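Local coordinates for pilus assembly protein PILC (Thermus thermophilus, PDB 2WHN), which probably serves as an essential inner-membrane component of the type IV pilus machinery, controlling pilus assembly and disassembly, here represented by its N-terminal domain, at residues A[53-56]-A[57-61]. Sequence-based numbering, arbitrary orientation.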
loop_
_atom_site.group_PDB
_atom_site.type_symbol
_atom_site.label_atom_id
_atom_site.label_comp_id
_atom_site.label_asym_id
_atom_site.label_seq_id
_atom_site.Cartn_x
_atom_site.Cartn_y
_atom_site.Cartn_z
ATOM N N LYS A 53 -4.788 -4.655 -6.949
ATOM C CA LYS A 53 -4.911 -4.811 -8.399
ATOM C C LYS A 53 -5.487 -3.552 -9.041
ATOM O O LYS A 53 -5.079 -3.155 -10.134
ATOM C CB LYS A 53 -5.766 -6.033 -8.749
ATOM C CG LYS A 53 -5.171 -7.344 -8.265
ATOM C CD LYS A 53 -6.021 -8.547 -8.654
ATOM C CE LYS A 53 -5.461 -9.815 -8.025
ATOM N NZ LYS A 53 -6.120 -11.049 -8.536
ATOM N N GLN A 54 -6.427 -2.916 -8.354
ATOM C CA GLN A 54 -6.994 -1.668 -8.848
ATOM C C GLN A 54 -5.976 -0.529 -8.754
ATOM O O GLN A 54 -5.904 0.322 -9.638
ATOM C CB GLN A 54 -8.273 -1.314 -8.090
ATOM C CG GLN A 54 -8.874 0.021 -8.496
ATOM C CD GLN A 54 -9.424 0.005 -9.908
ATOM O OE1 GLN A 54 -10.324 -0.773 -10.225
ATOM N NE2 GLN A 54 -8.882 0.866 -10.767
ATOM N N VAL A 55 -5.172 -0.530 -7.698
ATOM C CA VAL A 55 -4.132 0.485 -7.542
ATOM C C VAL A 55 -3.083 0.368 -8.642
ATOM O O VAL A 55 -2.669 1.370 -9.232
ATOM C CB VAL A 55 -3.440 0.394 -6.169
ATOM C CG1 VAL A 55 -2.225 1.325 -6.123
ATOM C CG2 VAL A 55 -4.423 0.737 -5.058
ATOM N N ARG A 56 -2.656 -0.861 -8.914
ATOM C CA ARG A 56 -1.645 -1.109 -9.936
ATOM C C ARG A 56 -2.169 -0.776 -11.332
ATOM O O ARG A 56 -1.444 -0.234 -12.163
ATOM C CB ARG A 56 -1.179 -2.566 -9.889
ATOM C CG ARG A 56 -0.211 -2.938 -11.001
ATOM C CD ARG A 56 0.356 -4.328 -10.783
ATOM N NE ARG A 56 0.769 -4.958 -12.033
ATOM C CZ ARG A 56 -0.065 -5.294 -13.013
ATOM N NH1 ARG A 56 -1.359 -5.026 -12.908
ATOM N NH2 ARG A 56 0.401 -5.888 -14.106
ATOM N N THR A 57 -3.411 -1.161 -11.597
ATOM C CA THR A 57 -4.072 -0.825 -12.854
ATOM C C THR A 57 -4.106 0.684 -13.059
ATOM O O THR A 57 -3.798 1.179 -14.140
ATOM C CB THR A 57 -5.513 -1.355 -12.874
ATOM O OG1 THR A 57 -5.505 -2.756 -12.575
ATOM C CG2 THR A 57 -6.153 -1.134 -14.244
ATOM N N ASP A 58 -4.516 1.405 -12.020
ATOM C CA ASP A 58 -4.610 2.857 -12.076
ATOM C C ASP A 58 -3.257 3.484 -12.377
ATOM O O ASP A 58 -3.156 4.362 -13.234
ATOM C CB ASP A 58 -5.166 3.411 -10.761
ATOM C CG ASP A 58 -6.661 3.175 -10.614
ATOM O OD1 ASP A 58 -7.286 2.708 -11.590
ATOM O OD2 ASP A 58 -7.213 3.468 -9.530
ATOM N N VAL A 59 -2.224 3.035 -11.668
ATOM C CA VAL A 59 -0.878 3.586 -11.843
ATOM C C VAL A 59 -0.291 3.247 -13.215
ATOM O O VAL A 59 0.355 4.081 -13.856
ATOM C CB VAL A 59 0.087 3.095 -10.749
ATOM C CG1 VAL A 59 1.473 3.661 -10.985
ATOM C CG2 VAL A 59 -0.435 3.492 -9.364
ATOM N N GLU A 60 -0.484 2.010 -13.650
ATOM C CA GLU A 60 -0.030 1.613 -14.974
ATOM C C GLU A 60 -0.668 2.483 -16.065
ATOM O O GLU A 60 -0.076 2.699 -17.117
ATOM C CB GLU A 60 -0.325 0.133 -15.226
ATOM C CG GLU A 60 0.369 -0.428 -16.460
ATOM C CD GLU A 60 0.188 -1.928 -16.596
ATOM O OE1 GLU A 60 0.938 -2.690 -15.946
ATOM O OE2 GLU A 60 -0.714 -2.346 -17.346
ATOM N N GLY A 61 -1.871 2.984 -15.799
ATOM C CA GLY A 61 -2.582 3.844 -16.748
ATOM C C GLY A 61 -2.102 5.288 -16.733
ATOM O O GLY A 61 -2.485 6.086 -17.590
#
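T57 takes hold of the carbonyl oxygen of K53 twice. Its backbone N lies 3.0 Å from K53 O, while its hydroxyl OG1 donates to that same K53 O over a short 2.5 Å. The two donors arrive from opposite faces of the carbonyl plane, both tilted out of it. With OG1 turned beside its own backbone N (chi1 -53°), the hydroxyl folds back over the preceding turn, which makes this double grip possible. The remaining backbone bonds keep the i to i+4 spacing: D58, V59 and E60 donate through N to the carbonyls of Q54, V55 and R56.

Two polar side-chain pairs bridge the same spacing. Q54 NE2 approaches D58 OD1 at 2.6 Å; the distance is short, but the N-H is bent well away from OD1 (124°), so the bond is weak. The amide and carboxylate planes stand 48° apart. A bend at chi2 brings the Q54 amide back to this carboxylate, whose other oxygen, OD2, forms a salt bridge with K71. The chains of R56 and E60 extend alongside each other. E60 OE1 sits over one face of the guanidinium, 3.7 Å from R56 NH2; with the oxygen well above the plane in which the N-H groups lie, the attraction is electrostatic, a long salt bridge and not a hydrogen-bonded one.

The apolar contribution is slight: V55 CG1 and V59 CG2 come within 4.3 Å. V55 is buried and packs on F65, A68 and L69 of helix 65-70, whereas V59 touches L33 of helix 32-39.

Taken together, the i to i+4 bonds and side-chain pairs are those of a regular alpha-helix, here the C-terminal part of helix 46-60 in the all-helical N-terminal domain of a GSP F family protein; its amphipathic character lies in V55 and V59 facing neighbouring helices while T57 and E60 are exposed.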